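PDB 3LIC: sensor protein from Shewanella oneidensis, which probably detects an extracellular signal through this PDC-fold domain and relays it across the membrane as a histidine kinase of a two-component system. Local coordinates for residues A[24-29]-A[247-252]; A[71-76]-A[91-96]; A[87-92]-A[110-115]. One frame throughout, in Å; residues are numbered along the deposited sequence.

Contact 1 (A[24-29]-A[247-252]); sequences RLQFLL and AEVAKL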
loop_
_atom_site.group_PDB
_atom_site.type_symbol
_atom_site.label_atom_id
_atom_site.label_comp_id
_atom_site.label_asym_id
_atom_site.label_seq_id
_atom_site.Cartn_x
_atom_site.Cartn_y
_atom_site.Cartn_z
ATOM N N ARG A 24 -0.247 -10.468 -8.608
ATOM C CA ARG A 24 -1.485 -9.753 -8.303
ATOM C C ARG A 24 -1.150 -8.388 -7.727
ATOM O O ARG A 24 -1.715 -7.368 -8.103
ATOM C CB ARG A 24 -2.303 -10.535 -7.264
ATOM C CG ARG A 24 -2.503 -12.023 -7.650
ATOM C CD ARG A 24 -3.704 -12.732 -6.989
ATOM N NE ARG A 24 -3.893 -13.974 -7.720
ATOM C CZ ARG A 24 -3.562 -15.190 -7.294
ATOM N NH1 ARG A 24 -3.096 -15.381 -6.070
ATOM N NH2 ARG A 24 -3.744 -16.219 -8.107
ATOM N N LEU A 25 -0.221 -8.382 -6.773
ATOM C CA LEU A 25 0.102 -7.170 -6.077
ATOM C C LEU A 25 0.743 -6.221 -7.091
ATOM O O LEU A 25 0.425 -5.063 -7.089
ATOM C CB LEU A 25 1.003 -7.399 -4.838
ATOM C CG LEU A 25 1.592 -6.133 -4.174
ATOM C CD1 LEU A 25 0.588 -5.225 -3.551
ATOM C CD2 LEU A 25 2.655 -6.517 -3.144
ATOM N N GLN A 26 1.615 -6.713 -7.979
ATOM C CA GLN A 26 2.192 -5.850 -9.009
ATOM C C GLN A 26 1.169 -5.120 -9.896
ATOM O O GLN A 26 1.269 -3.906 -10.120
ATOM C CB GLN A 26 3.114 -6.672 -9.933
ATOM C CG GLN A 26 3.950 -5.811 -10.931
ATOM C CD GLN A 26 4.544 -6.658 -12.052
ATOM O OE1 GLN A 26 4.608 -7.889 -11.962
ATOM N NE2 GLN A 26 4.956 -6.001 -13.127
ATOM N N PHE A 27 0.203 -5.877 -10.434
ATOM C CA PHE A 27 -0.799 -5.278 -11.266
ATOM C C PHE A 27 -1.697 -4.271 -10.461
ATOM O O PHE A 27 -2.067 -3.244 -10.986
ATOM C CB PHE A 27 -1.555 -6.364 -12.078
ATOM C CG PHE A 27 -0.690 -6.967 -13.173
ATOM C CD1 PHE A 27 -0.366 -6.222 -14.321
ATOM C CD2 PHE A 27 -0.201 -8.256 -13.067
ATOM C CE1 PHE A 27 0.452 -6.755 -15.312
ATOM C CE2 PHE A 27 0.618 -8.782 -14.040
ATOM C CZ PHE A 27 0.953 -8.020 -15.164
ATOM N N LEU A 28 -1.961 -4.541 -9.179
ATOM C CA LEU A 28 -2.731 -3.668 -8.331
ATOM C C LEU A 28 -2.010 -2.336 -8.135
ATOM O O LEU A 28 -2.625 -1.276 -8.235
ATOM C CB LEU A 28 -2.922 -4.334 -6.971
ATOM C CG LEU A 28 -3.641 -3.483 -5.893
ATOM C CD1 LEU A 28 -5.031 -3.018 -6.391
ATOM C CD2 LEU A 28 -3.782 -4.233 -4.598
ATOM N N LEU A 29 -0.697 -2.388 -7.884
ATOM C CA LEU A 29 0.075 -1.188 -7.542
ATOM C C LEU A 29 0.340 -0.388 -8.808
ATOM O O LEU A 29 0.273 0.839 -8.817
ATOM C CB LEU A 29 1.406 -1.602 -6.853
ATOM C CG LEU A 29 1.340 -2.308 -5.469
ATOM C CD1 LEU A 29 2.749 -2.752 -5.005
ATOM C CD2 LEU A 29 0.729 -1.410 -4.405
ATOM N N ALA A 247 8.678 -13.677 -2.608
ATOM C CA ALA A 247 8.744 -13.348 -4.024
ATOM C C ALA A 247 8.882 -11.845 -4.122
ATOM O O ALA A 247 8.341 -11.098 -3.304
ATOM C CB ALA A 247 7.511 -13.797 -4.743
ATOM N N GLU A 248 9.605 -11.409 -5.143
ATOM C CA GLU A 248 9.803 -9.999 -5.367
ATOM C C GLU A 248 8.748 -9.363 -6.317
ATOM O O GLU A 248 8.259 -9.986 -7.272
ATOM C CB GLU A 248 11.209 -9.782 -5.888
ATOM C CG GLU A 248 11.506 -8.330 -6.056
ATOM C CD GLU A 248 12.977 -8.042 -5.953
ATOM O OE1 GLU A 248 13.435 -7.781 -4.818
ATOM O OE2 GLU A 248 13.657 -8.093 -7.003
ATOM N N VAL A 249 8.341 -8.140 -6.010
ATOM C CA VAL A 249 7.555 -7.349 -6.980
ATOM C C VAL A 249 8.480 -6.592 -7.977
ATOM O O VAL A 249 9.360 -5.800 -7.583
ATOM C CB VAL A 249 6.677 -6.387 -6.245
ATOM C CG1 VAL A 249 5.871 -5.559 -7.213
ATOM C CG2 VAL A 249 5.789 -7.130 -5.298
ATOM N N ALA A 250 8.288 -6.829 -9.269
ATOM C CA ALA A 250 9.160 -6.238 -10.277
ATOM C C ALA A 250 9.194 -4.699 -10.179
ATOM O O ALA A 250 8.141 -4.065 -10.044
ATOM C CB ALA A 250 8.690 -6.676 -11.620
ATOM N N LYS A 251 10.385 -4.099 -10.202
ATOM C CA LYS A 251 10.585 -2.628 -10.269
ATOM C C LYS A 251 10.502 -1.950 -8.909
ATOM O O LYS A 251 11.398 -1.202 -8.550
ATOM C CB LYS A 251 9.569 -1.910 -11.163
ATOM C CG LYS A 251 9.608 -2.220 -12.627
ATOM C CD LYS A 251 9.214 -0.956 -13.391
ATOM C CE LYS A 251 9.082 -1.267 -14.881
ATOM N NZ LYS A 251 7.974 -2.253 -14.985
ATOM N N LEU A 252 9.394 -2.179 -8.189
ATOM C CA LEU A 252 9.257 -1.643 -6.859
ATOM C C LEU A 252 10.133 -2.377 -5.867
ATOM O O LEU A 252 10.677 -1.768 -4.946
ATOM C CB LEU A 252 7.776 -1.706 -6.430
ATOM C CG LEU A 252 6.815 -0.781 -7.193
ATOM C CD1 LEU A 252 5.442 -1.367 -7.072
ATOM C CD2 LEU A 252 6.840 0.708 -6.706
#
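Residues 24-29 are a turn and a half of the long helix 2-46, while 247-252 carry the end of strand 241-248 and the turn that follows it. The helix is regular here, with L29 N bonded to L25 O at 3.0 Å. Opposite it the chain leaves the strand at V249 and tightens at K251, whose positive phi (83°) and negative psi fit a gamma turn, closed by a weak bond from L252 N to A250 O. The backbones come nearest at Q26 and V249, with CA atoms 5.9 Å apart.

Both methyl groups of V249 reach the helix. CG1, anti to the backbone N, lies 4.0 Å from Q26 CB, and CG2 meets L25 CD2 at 3.9 Å, the two side chains crossing at about a right angle. The Q26 chain runs alongside V249, the two pointing opposite ways. Because the glutamine chain is extended beyond CG, its amide continues along the turn, and NE2 passes 4.1 Å from A250 CB. One helical turn beyond L25, L29 meets L252 at a slant, with L29 CD1 3.7 Å from L252 CD1. W254 packs on both L29 and V249, and V256 on L25, so the apolar packing continues into the sheet that holds strand 241-248.

No hydrogen bond joins the two segments. The amide NE2 of Q26 is instead bonded to E30 on the same helix, which turns the polar end of this side chain to an intrahelical partner and leaves its methylene groups for V249. Helix and turn are therefore held together by van der Waals packing, mostly of aliphatic groups.

Contact 2 (A[71-76]-A[91-96]); sequences DFFGSA and SPYVYR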
loop_
_atom_site.group_PDB
_atom_site.type_symbol
_atom_site.label_atom_id
_atom_site.label_comp_id
_atom_site.label_asym_id
_atom_site.label_seq_id
_atom_site.Cartn_x
_atom_site.Cartn_y
_atom_site.Cartn_z
ATOM N N ASP A 71 -10.982 -1.633 -6.731
ATOM C CA ASP A 71 -9.807 -1.885 -5.861
ATOM C C ASP A 71 -9.333 -0.700 -5.065
ATOM O O ASP A 71 -8.596 -0.938 -4.091
ATOM C CB ASP A 71 -8.610 -2.394 -6.644
ATOM C CG ASP A 71 -8.806 -3.820 -7.101
ATOM O OD1 ASP A 71 -9.276 -4.656 -6.273
ATOM O OD2 ASP A 71 -8.497 -4.101 -8.276
ATOM N N PHE A 72 -9.702 0.545 -5.462
ATOM C CA PHE A 72 -9.221 1.755 -4.739
ATOM C C PHE A 72 -10.084 2.027 -3.515
ATOM O O PHE A 72 -11.271 1.899 -3.555
ATOM C CB PHE A 72 -9.144 3.017 -5.619
ATOM C CG PHE A 72 -8.335 2.846 -6.927
ATOM C CD1 PHE A 72 -7.361 1.875 -7.053
ATOM C CD2 PHE A 72 -8.502 3.735 -7.967
ATOM C CE1 PHE A 72 -6.597 1.753 -8.197
ATOM C CE2 PHE A 72 -7.751 3.629 -9.151
ATOM C CZ PHE A 72 -6.802 2.582 -9.262
ATOM N N PHE A 73 -9.470 2.372 -2.397
ATOM C CA PHE A 73 -10.228 2.704 -1.224
ATOM C C PHE A 73 -10.681 4.172 -1.272
ATOM O O PHE A 73 -11.823 4.518 -0.925
ATOM C CB PHE A 73 -9.356 2.505 0.019
ATOM C CG PHE A 73 -10.056 2.900 1.265
ATOM C CD1 PHE A 73 -11.073 2.060 1.796
ATOM C CD2 PHE A 73 -9.772 4.133 1.897
ATOM C CE1 PHE A 73 -11.774 2.438 2.925
ATOM C CE2 PHE A 73 -10.494 4.530 3.030
ATOM C CZ PHE A 73 -11.514 3.665 3.531
ATOM N N GLY A 74 -9.795 5.049 -1.716
ATOM C CA GLY A 74 -10.056 6.468 -1.612
ATOM C C GLY A 74 -9.146 7.277 -2.544
ATOM O O GLY A 74 -8.126 6.789 -3.014
ATOM N N SER A 75 -9.515 8.516 -2.818
ATOM C CA SER A 75 -8.647 9.360 -3.631
ATOM C C SER A 75 -8.734 10.819 -3.212
ATOM O O SER A 75 -9.807 11.292 -2.860
ATOM C CB SER A 75 -8.993 9.140 -5.117
ATOM O OG SER A 75 -8.403 10.173 -5.889
ATOM N N ALA A 76 -7.631 11.533 -3.182
ATOM C CA ALA A 76 -7.699 12.939 -2.777
ATOM C C ALA A 76 -7.125 13.881 -3.852
ATOM O O ALA A 76 -6.230 13.481 -4.634
ATOM C CB ALA A 76 -6.931 13.159 -1.441
ATOM N N SER A 91 -8.547 20.151 0.398
ATOM C CA SER A 91 -8.257 18.820 -0.059
ATOM C C SER A 91 -9.463 17.903 -0.099
ATOM O O SER A 91 -9.598 16.960 0.679
ATOM C CB SER A 91 -7.069 18.237 0.696
ATOM O OG SER A 91 -6.935 16.837 0.484
ATOM N N PRO A 92 -10.338 18.146 -1.087
ATOM C CA PRO A 92 -11.427 17.189 -1.341
ATOM C C PRO A 92 -10.931 15.737 -1.365
ATOM O O PRO A 92 -9.888 15.455 -1.940
ATOM C CB PRO A 92 -11.892 17.580 -2.732
ATOM C CG PRO A 92 -11.542 19.110 -2.804
ATOM C CD PRO A 92 -10.261 19.237 -2.092
ATOM N N TYR A 93 -11.717 14.820 -0.817
ATOM C CA TYR A 93 -11.307 13.434 -0.692
ATOM C C TYR A 93 -12.545 12.563 -0.636
ATOM O O TYR A 93 -13.475 12.881 0.092
ATOM C CB TYR A 93 -10.532 13.298 0.634
ATOM C CG TYR A 93 -10.176 11.892 1.021
ATOM C CD1 TYR A 93 -9.272 11.129 0.243
ATOM C CD2 TYR A 93 -10.691 11.322 2.190
ATOM C CE1 TYR A 93 -8.936 9.814 0.606
ATOM C CE2 TYR A 93 -10.341 10.028 2.558
ATOM C CZ TYR A 93 -9.492 9.287 1.770
ATOM O OH TYR A 93 -9.151 8.026 2.195
ATOM N N VAL A 94 -12.620 11.519 -1.451
ATOM C CA VAL A 94 -13.727 10.556 -1.384
ATOM C C VAL A 94 -13.198 9.146 -1.044
ATOM O O VAL A 94 -12.133 8.745 -1.520
ATOM C CB VAL A 94 -14.557 10.527 -2.714
ATOM C CG1 VAL A 94 -15.590 9.373 -2.716
ATOM C CG2 VAL A 94 -15.226 11.883 -2.994
ATOM N N TYR A 95 -13.926 8.377 -0.237
ATOM C CA TYR A 95 -13.443 7.033 0.162
ATOM C C TYR A 95 -14.656 6.102 0.253
ATOM O O TYR A 95 -15.801 6.584 0.352
ATOM C CB TYR A 95 -12.602 7.047 1.474
ATOM C CG TYR A 95 -13.370 7.382 2.762
ATOM C CD1 TYR A 95 -13.908 6.377 3.586
ATOM C CD2 TYR A 95 -13.556 8.723 3.142
ATOM C CE1 TYR A 95 -14.665 6.720 4.815
ATOM C CE2 TYR A 95 -14.238 9.081 4.322
ATOM C CZ TYR A 95 -14.787 8.084 5.153
ATOM O OH TYR A 95 -15.455 8.536 6.296
ATOM N N ARG A 96 -14.419 4.788 0.102
ATOM C CA ARG A 96 -15.534 3.835 0.215
ATOM C C ARG A 96 -15.809 3.434 1.685
ATOM O O ARG A 96 -14.899 3.102 2.416
ATOM C CB ARG A 96 -15.468 2.667 -0.803
ATOM C CG ARG A 96 -14.785 1.388 -0.409
ATOM C CD ARG A 96 -14.098 0.711 -1.675
ATOM N NE ARG A 96 -15.036 0.706 -2.783
ATOM C CZ ARG A 96 -14.791 0.980 -4.061
ATOM N NH1 ARG A 96 -13.609 1.291 -4.518
ATOM N NH2 ARG A 96 -15.790 0.911 -4.903
#
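Backbone hydrogen bonds set the frame. Strands 74-76 and 92-96 run antiparallel, at 176° over these short segments, and S75 with V94 is the hydrogen-bonded pair: S75 N lies 2.9 Å from V94 O and V94 N 3.2 Å from S75 O. One further backbone bond precedes strand 74-76, where R96 N meets F73 O at 2.8 Å, nearly along the C=O axis.

A side-chain bond adds to these one residue earlier. The R96 chain, bent at chi2 and chi3, brings NH1 to 2.6 Å from F72 O, the acceptor lying almost in the guanidinium plane; the same NH1 is also bonded to N69 O, so two carbonyls grip it.

Aromatic and apolar contacts gather on the face of G74, A76, Y93 and Y95. The side chains of F73 and Y95 run alongside each other, pointing the same way; their rings are near parallel (26°) but slid so far that they barely overlap, with F73 CZ 3.6 Å from Y95 CD1. Y93 crosses F73 at about a right angle and sets its OH at the edge of that ring, where D166 binds the hydroxyl. A76 CB rests 3.5 Å from Y93 CD1. An alanine at F73 would probably loosen this cluster, since the ring that touches Y95 and borders the Y93 hydroxyl would be gone.

F73 and G74 together face D166 on strand 161-168, a classic beta bulge on the other side of strand 74-79. The pairing thus forms part of the six-stranded antiparallel sheet of a PDC sensor domain.

Contact 3 (A[87-92]-A[110-115]); sequences KKLFSP and GYDYTD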
loop_
_atom_site.group_PDB
_atom_site.type_symbol
_atom_site.label_atom_id
_atom_site.label_comp_id
_atom_site.label_asym_id
_atom_site.label_seq_id
_atom_site.Cartn_x
_atom_site.Cartn_y
_atom_site.Cartn_z
ATOM N N LYS A 87 -8.956 30.444 1.361
ATOM C CA LYS A 87 -8.719 29.071 1.809
ATOM C C LYS A 87 -7.226 28.805 2.040
ATOM O O LYS A 87 -6.402 28.962 1.123
ATOM C CB LYS A 87 -9.208 28.090 0.752
ATOM C CG LYS A 87 -10.444 27.354 1.176
ATOM C CD LYS A 87 -10.863 26.380 0.110
ATOM C CE LYS A 87 -10.941 27.027 -1.238
ATOM N NZ LYS A 87 -12.028 26.364 -2.022
ATOM N N LYS A 88 -6.868 28.353 3.230
ATOM C CA LYS A 88 -5.506 27.965 3.395
ATOM C C LYS A 88 -5.293 26.541 2.830
ATOM O O LYS A 88 -4.489 26.347 1.888
ATOM C CB LYS A 88 -5.092 28.051 4.849
ATOM C CG LYS A 88 -3.574 28.134 5.044
ATOM C CD LYS A 88 -3.292 28.817 6.383
ATOM C CE LYS A 88 -1.950 28.426 6.957
ATOM N NZ LYS A 88 -1.806 26.985 6.962
ATOM N N LEU A 89 -6.043 25.592 3.406
ATOM C CA LEU A 89 -5.909 24.168 3.151
ATOM C C LEU A 89 -7.123 23.785 2.353
ATOM O O LEU A 89 -8.235 24.255 2.640
ATOM C CB LEU A 89 -5.867 23.356 4.473
ATOM C CG LEU A 89 -4.642 23.599 5.405
ATOM C CD1 LEU A 89 -4.698 22.646 6.555
ATOM C CD2 LEU A 89 -3.270 23.472 4.675
ATOM N N PHE A 90 -6.937 22.976 1.324
ATOM C CA PHE A 90 -8.101 22.525 0.587
ATOM C C PHE A 90 -7.777 21.165 0.022
ATOM O O PHE A 90 -6.858 21.018 -0.743
ATOM C CB PHE A 90 -8.453 23.558 -0.523
ATOM C CG PHE A 90 -9.664 23.158 -1.440
ATOM C CD1 PHE A 90 -10.889 22.777 -0.904
ATOM C CD2 PHE A 90 -9.570 23.287 -2.830
ATOM C CE1 PHE A 90 -11.985 22.434 -1.712
ATOM C CE2 PHE A 90 -10.664 22.982 -3.675
ATOM C CZ PHE A 90 -11.870 22.524 -3.113
ATOM N N SER A 91 -8.547 20.151 0.398
ATOM C CA SER A 91 -8.257 18.820 -0.059
ATOM C C SER A 91 -9.463 17.903 -0.099
ATOM O O SER A 91 -9.598 16.960 0.679
ATOM C CB SER A 91 -7.069 18.237 0.696
ATOM O OG SER A 91 -6.935 16.837 0.484
ATOM N N PRO A 92 -10.338 18.146 -1.087
ATOM C CA PRO A 92 -11.427 17.189 -1.341
ATOM C C PRO A 92 -10.931 15.737 -1.365
ATOM O O PRO A 92 -9.888 15.455 -1.940
ATOM C CB PRO A 92 -11.892 17.580 -2.732
ATOM C CG PRO A 92 -11.542 19.110 -2.804
ATOM C CD PRO A 92 -10.261 19.237 -2.092
ATOM N N GLY A 110 -10.563 17.413 8.320
ATOM C CA GLY A 110 -9.854 16.164 8.489
ATOM C C GLY A 110 -8.547 16.382 9.242
ATOM O O GLY A 110 -8.367 15.892 10.374
ATOM N N TYR A 111 -7.602 17.060 8.606
ATOM C CA TYR A 111 -6.352 17.306 9.286
ATOM C C TYR A 111 -5.502 18.206 8.440
ATOM O O TYR A 111 -5.797 18.444 7.260
ATOM C CB TYR A 111 -5.624 16.010 9.675
ATOM C CG TYR A 111 -5.406 14.999 8.547
ATOM C CD1 TYR A 111 -4.492 15.251 7.489
ATOM C CD2 TYR A 111 -6.089 13.789 8.535
ATOM C CE1 TYR A 111 -4.274 14.308 6.459
ATOM C CE2 TYR A 111 -5.838 12.828 7.532
ATOM C CZ TYR A 111 -4.949 13.105 6.488
ATOM O OH TYR A 111 -4.724 12.133 5.501
ATOM N N ASP A 112 -4.492 18.778 9.065
ATOM C CA ASP A 112 -3.598 19.673 8.343
ATOM C C ASP A 112 -2.592 18.799 7.632
ATOM O O ASP A 112 -1.579 18.373 8.230
ATOM C CB ASP A 112 -2.912 20.607 9.322
ATOM C CG ASP A 112 -1.924 21.503 8.650
ATOM O OD1 ASP A 112 -1.773 21.461 7.411
ATOM O OD2 ASP A 112 -1.297 22.273 9.355
ATOM N N TYR A 113 -2.890 18.499 6.363
ATOM C CA TYR A 113 -2.112 17.515 5.619
ATOM C C TYR A 113 -0.677 18.011 5.418
ATOM O O TYR A 113 0.207 17.230 5.080
ATOM C CB TYR A 113 -2.820 17.125 4.293
ATOM C CG TYR A 113 -3.270 18.311 3.481
ATOM C CD1 TYR A 113 -2.396 18.906 2.570
ATOM C CD2 TYR A 113 -4.566 18.834 3.604
ATOM C CE1 TYR A 113 -2.753 19.957 1.851
ATOM C CE2 TYR A 113 -4.927 19.923 2.872
ATOM C CZ TYR A 113 -4.025 20.486 2.007
ATOM O OH TYR A 113 -4.356 21.565 1.202
ATOM N N THR A 114 -0.440 19.314 5.631
ATOM C CA THR A 114 0.882 19.907 5.412
ATOM C C THR A 114 1.777 20.007 6.652
ATOM O O THR A 114 2.853 20.514 6.534
ATOM C CB THR A 114 0.740 21.373 4.906
ATOM O OG1 THR A 114 0.287 22.231 5.989
ATOM C CG2 THR A 114 -0.240 21.455 3.728
ATOM N N ASP A 115 1.358 19.536 7.827
ATOM C CA ASP A 115 2.080 19.819 9.085
ATOM C C ASP A 115 3.344 18.942 9.342
ATOM O O ASP A 115 3.994 19.065 10.381
ATOM C CB ASP A 115 1.141 19.680 10.281
ATOM C CG ASP A 115 0.660 18.238 10.493
ATOM O OD1 ASP A 115 1.021 17.288 9.727
ATOM O OD2 ASP A 115 -0.121 18.030 11.418
#
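Y113 and L89 carry this meeting of two loops. The Y113 ring comes hydroxyl first to the backbone of 87-92, its CG in the crowded position between the backbone N and the carbonyl carbon (chi1 49°). F90 N approaches in the plane of the ring and bonds to OH at 2.9 Å, with an N-H...O angle of 155°. The same hydroxyl is bonded to F79 O, so it is held between a backbone donor and a backbone acceptor. Along the ring, CE2 lies 3.5 Å from S91 CB and 3.9 Å from L89 CB.

L89 points beyond the ring to the turn at D112-D115. It crosses D112 at about a right angle, with CD1 3.3 Å from D112 OD1, and meets T114 tip to tip, CD2 being 3.8 Å from T114 CG2. The carboxylate is fixed from its own segment: OD1 accepts from T114 OG1 at 2.6 Å on its syn lone pair and from T114 N at 3.1 Å, the latter from above the carboxylate plane. The bond from T114 N makes an Asx turn, combined with a type I beta turn. The two donors fix the oxygen that L89 CD1 packs against and would probably offset part of its charge.

F90 turns away from Y113, its ring between P92 CD over one face and K87 NZ over the other. There it packs on P55 and L58 of helix 55-68, while Y113 meets W121 of helix 119-122 edge to face and S91 lies against I106 of helix 106-109.

How the contacts relate
Contact 2 is the buried core element, and contacts 1 and 3 are only partly buried; contact 3 lies farthest out, about 22 Å from the chain's centre. Contacts 2 and 3 share S91 and P92, so the chain leaves the loop pairing of contact 3 directly into the strand pairing of contact 2. Contact 1 joins the long helix to the end of strand 241-248, in the other sheet; the same helix reaches contact 2 where L28 CD1 packs 3.6 Å from D71 CB. Chemistry follows place: backbone hydrogen bonds, an arginine-to-carbonyl bond and aromatic rings in contact 2, largely aliphatic packing without a hydrogen bond in contact 1, and one tyrosine-to-backbone bond with leucine packing in contact 3.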